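Local structure of peptidase M28 (3IIB) at residues Leu321-Glu329 and Val377-Ala388. The protein is a dimeric, zinc-bound metallopeptidase of family M28 that probably acts as a carboxypeptidase or dipeptidase. Residues are numbered along the deposited sequence; the frame is centred on the assembly and turned at random.
Sequences LEKHYIAAE and VSMLPALGVPVA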
loop_
_atom_site.group_PDB
_atom_site.type_symbol
_atom_site.label_atom_id
_atom_site.label_comp_id
_atom_site.label_asym_id
_atom_site.label_seq_id
_atom_site.Cartn_x
_atom_site.Cartn_y
_atom_site.Cartn_z
ATOM N N LEU A 321 11.179 -30.547 -29.466
ATOM C CA LEU A 321 11.370 -29.092 -29.701
ATOM C C LEU A 321 11.387 -28.717 -31.170
ATOM O O LEU A 321 11.001 -27.613 -31.560
ATOM C CB LEU A 321 12.669 -28.602 -29.052
ATOM C CG LEU A 321 12.637 -28.614 -27.506
ATOM C CD1 LEU A 321 13.882 -27.975 -26.903
ATOM C CD2 LEU A 321 11.386 -27.969 -26.902
ATOM N N GLU A 322 11.890 -29.620 -32.003
ATOM C CA GLU A 322 11.922 -29.332 -33.417
ATOM C C GLU A 322 10.519 -29.122 -33.955
ATOM O O GLU A 322 10.334 -28.369 -34.907
ATOM C CB GLU A 322 12.590 -30.488 -34.163
ATOM C CG GLU A 322 12.973 -30.166 -35.559
ATOM C CD GLU A 322 14.015 -31.155 -36.064
ATOM O OE1 GLU A 322 13.606 -32.233 -36.563
ATOM O OE2 GLU A 322 15.222 -30.822 -36.014
ATOM N N LYS A 323 9.540 -29.794 -33.359
ATOM C CA LYS A 323 8.137 -29.635 -33.735
ATOM C C LYS A 323 7.389 -28.505 -33.000
ATOM O O LYS A 323 6.202 -28.324 -33.206
ATOM C CB LYS A 323 7.407 -30.968 -33.555
ATOM C CG LYS A 323 7.722 -31.999 -34.652
ATOM C CD LYS A 323 7.067 -31.611 -35.976
ATOM C CE LYS A 323 7.296 -32.663 -37.053
ATOM N NZ LYS A 323 6.524 -32.378 -38.297
ATOM N N HIS A 324 8.067 -27.758 -32.125
ATOM C CA HIS A 324 7.500 -26.553 -31.516
ATOM C C HIS A 324 7.564 -25.446 -32.543
ATOM O O HIS A 324 8.641 -25.033 -32.952
ATOM C CB HIS A 324 8.240 -26.140 -30.253
ATOM C CG HIS A 324 7.847 -26.935 -29.064
ATOM N ND1 HIS A 324 7.944 -28.312 -29.035
ATOM C CD2 HIS A 324 7.291 -26.567 -27.885
ATOM C CE1 HIS A 324 7.498 -28.749 -27.874
ATOM N NE2 HIS A 324 7.080 -27.715 -27.163
ATOM N N TYR A 325 6.423 -25.029 -33.038
ATOM C CA TYR A 325 6.390 -24.030 -34.093
ATOM C C TYR A 325 6.843 -22.666 -33.545
ATOM O O TYR A 325 7.703 -22.006 -34.127
ATOM C CB TYR A 325 4.983 -23.977 -34.668
ATOM C CG TYR A 325 4.829 -23.015 -35.825
ATOM C CD1 TYR A 325 5.514 -23.209 -37.028
ATOM C CD2 TYR A 325 3.966 -21.941 -35.727
ATOM C CE1 TYR A 325 5.350 -22.309 -38.091
ATOM C CE2 TYR A 325 3.826 -21.023 -36.786
ATOM C CZ TYR A 325 4.487 -21.244 -37.943
ATOM O OH TYR A 325 4.321 -20.318 -38.949
ATOM N N ILE A 326 6.242 -22.253 -32.429
ATOM C CA ILE A 326 6.561 -20.992 -31.771
ATOM C C ILE A 326 6.102 -21.102 -30.353
ATOM O O ILE A 326 5.153 -21.845 -30.059
ATOM C CB ILE A 326 5.907 -19.797 -32.480
ATOM C CG1 ILE A 326 6.504 -18.471 -31.976
ATOM C CG2 ILE A 326 4.388 -19.822 -32.289
ATOM C CD1 ILE A 326 6.398 -17.309 -33.011
ATOM N N ALA A 327 6.778 -20.385 -29.469
ATOM C CA ALA A 327 6.418 -20.319 -28.062
ATOM C C ALA A 327 6.327 -18.872 -27.572
ATOM O O ALA A 327 7.097 -18.048 -28.030
ATOM C CB ALA A 327 7.475 -21.060 -27.216
ATOM N N ALA A 328 5.413 -18.588 -26.631
ATOM C CA ALA A 328 5.249 -17.255 -26.019
ATOM C C ALA A 328 4.706 -17.412 -24.622
ATOM O O ALA A 328 4.050 -18.415 -24.321
ATOM C CB ALA A 328 4.326 -16.322 -26.837
ATOM N N GLU A 329 5.020 -16.453 -23.767
ATOM C CA GLU A 329 4.581 -16.483 -22.370
ATOM C C GLU A 329 4.085 -15.119 -21.904
ATOM O O GLU A 329 4.732 -14.102 -22.158
ATOM C CB GLU A 329 5.693 -16.934 -21.453
ATOM C CG GLU A 329 5.290 -16.866 -19.996
ATOM C CD GLU A 329 6.301 -17.472 -19.026
ATOM O OE1 GLU A 329 7.493 -17.125 -19.143
ATOM O OE2 GLU A 329 5.887 -18.297 -18.151
ATOM N N VAL A 377 10.135 -19.413 -21.460
ATOM C CA VAL A 377 10.475 -19.836 -22.820
ATOM C C VAL A 377 11.776 -19.213 -23.332
ATOM O O VAL A 377 12.169 -19.416 -24.491
ATOM C CB VAL A 377 9.306 -19.551 -23.814
ATOM C CG1 VAL A 377 8.062 -20.252 -23.327
ATOM C CG2 VAL A 377 9.082 -18.040 -23.989
ATOM N N SER A 378 12.467 -18.489 -22.451
ATOM C CA SER A 378 13.612 -17.679 -22.868
ATOM C C SER A 378 14.814 -18.553 -23.215
ATOM O O SER A 378 15.749 -18.061 -23.842
ATOM C CB SER A 378 13.996 -16.661 -21.790
ATOM O OG SER A 378 14.440 -17.295 -20.595
HETATM N N MSE A 379 14.782 -19.844 -22.825
HETATM C CA MSE A 379 15.896 -20.758 -23.126
HETATM C C MSE A 379 15.688 -21.477 -24.449
HETATM O O MSE A 379 16.550 -22.202 -24.949
HETATM C CB MSE A 379 16.141 -21.738 -21.961
HETATM C CG MSE A 379 15.165 -22.860 -21.844
HETATM SE SE MSE A 379 13.408 -22.293 -21.342
HETATM C CE MSE A 379 13.806 -21.558 -19.615
ATOM N N LEU A 380 14.526 -21.276 -25.051
ATOM C CA LEU A 380 14.145 -22.076 -26.177
ATOM C C LEU A 380 14.751 -21.629 -27.520
ATOM O O LEU A 380 15.076 -22.475 -28.341
ATOM C CB LEU A 380 12.602 -22.225 -26.261
ATOM C CG LEU A 380 11.878 -22.823 -25.042
ATOM C CD1 LEU A 380 10.385 -22.935 -25.364
ATOM C CD2 LEU A 380 12.477 -24.192 -24.646
ATOM N N PRO A 381 14.942 -20.311 -27.733
ATOM C CA PRO A 381 15.632 -19.926 -28.985
ATOM C C PRO A 381 17.005 -20.507 -29.179
ATOM O O PRO A 381 17.349 -20.853 -30.297
ATOM C CB PRO A 381 15.676 -18.399 -28.919
ATOM C CG PRO A 381 14.396 -18.045 -28.133
ATOM C CD PRO A 381 14.359 -19.156 -27.062
ATOM N N ALA A 382 17.785 -20.647 -28.094
ATOM C CA ALA A 382 19.086 -21.245 -28.193
ATOM C C ALA A 382 18.980 -22.718 -28.609
ATOM O O ALA A 382 19.953 -23.275 -29.092
ATOM C CB ALA A 382 19.846 -21.102 -26.837
ATOM N N LEU A 383 17.814 -23.345 -28.408
ATOM C CA LEU A 383 17.559 -24.707 -28.809
ATOM C C LEU A 383 16.855 -24.770 -30.164
ATOM O O LEU A 383 16.468 -25.851 -30.646
ATOM C CB LEU A 383 16.752 -25.419 -27.720
ATOM C CG LEU A 383 17.419 -25.407 -26.319
ATOM C CD1 LEU A 383 16.447 -25.960 -25.279
ATOM C CD2 LEU A 383 18.725 -26.202 -26.352
ATOM N N GLY A 384 16.717 -23.600 -30.788
ATOM C CA GLY A 384 16.210 -23.522 -32.156
ATOM C C GLY A 384 14.749 -23.152 -32.306
ATOM O O GLY A 384 14.251 -23.028 -33.436
ATOM N N VAL A 385 14.072 -22.969 -31.180
ATOM C CA VAL A 385 12.621 -22.783 -31.124
ATOM C C VAL A 385 12.311 -21.297 -31.248
ATOM O O VAL A 385 12.808 -20.476 -30.455
ATOM C CB VAL A 385 12.030 -23.305 -29.810
ATOM C CG1 VAL A 385 10.492 -23.158 -29.824
ATOM C CG2 VAL A 385 12.449 -24.777 -29.595
ATOM N N PRO A 386 11.520 -20.939 -32.271
ATOM C CA PRO A 386 11.076 -19.552 -32.388
ATOM C C PRO A 386 10.204 -19.123 -31.216
ATOM O O PRO A 386 9.527 -19.941 -30.584
ATOM C CB PRO A 386 10.253 -19.552 -33.709
ATOM C CG PRO A 386 10.740 -20.697 -34.474
ATOM C CD PRO A 386 11.059 -21.740 -33.420
ATOM N N VAL A 387 10.222 -17.828 -30.916
ATOM C CA VAL A 387 9.396 -17.282 -29.887
ATOM C C VAL A 387 8.872 -15.915 -30.309
ATOM O O VAL A 387 9.325 -15.346 -31.289
ATOM C CB VAL A 387 10.143 -17.151 -28.513
ATOM C CG1 VAL A 387 10.553 -18.558 -27.969
ATOM C CG2 VAL A 387 11.321 -16.164 -28.590
ATOM N N ALA A 388 7.877 -15.440 -29.554
ATOM C CA ALA A 388 7.416 -14.061 -29.611
ATOM C C ALA A 388 7.361 -13.488 -28.198
ATOM O O ALA A 388 7.190 -14.233 -27.210
ATOM C CB ALA A 388 6.026 -13.974 -30.289
HETATM O O HOH W 1 6.930 -14.541 -24.569
#
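I326 turns CG1 anti to its own N (chi1 -167°), which lays the branch along the backbone of P386-A388, with CG1 3.8 Å from V387 CA and CD1 reaching A388 CB. An alanine in place of I326 removes CG1, CG2 and CD1 and would probably leave a gap beside the V387-A388 backbone, costing F426 and M430 a packing partner. V385 is similarly set (chi1 -177°): CG1 meets H324 CB at 3.8 Å, while CG2 lies beside CB and the carbonyl O of L321. Farther out, L321 CD1 meets L383 CD1 at 3.6 Å. A327 holds the centre. Its N donates to P386 O (3.0 Å) and its O accepts from A388 N (3.1 Å, N-H...O angle 153°), a single parallel beta bridge with V387 between the two bonds. A327 CB packs among V377 CG1, L380 CD1 and V387 CG1. The P386 ring lies against a main-chain oxygen, CG 3.3 Å from Y325 O. One water extends the pairing, accepting from E329 N and donating to A388 O (2.7 Å). L380 O closes the 3-10 turn 381-383 and the loop after it, accepting from L383 N and V385 N on opposite faces of its plane. E329 OE1 accepts a hydrogen bond from D376 N, and its side chain lies about 4 Å from those of zinc ligands H257 and D331. Within the M28 zinc exopeptidase domain, the bridge joins strand 324-329, parallel to strand 247-257 and leading toward D331, to strand 387-392 of the three-stranded sheet; W342 of strand 337-343 and F426 of helix 413-432 pack on both I326 and A388.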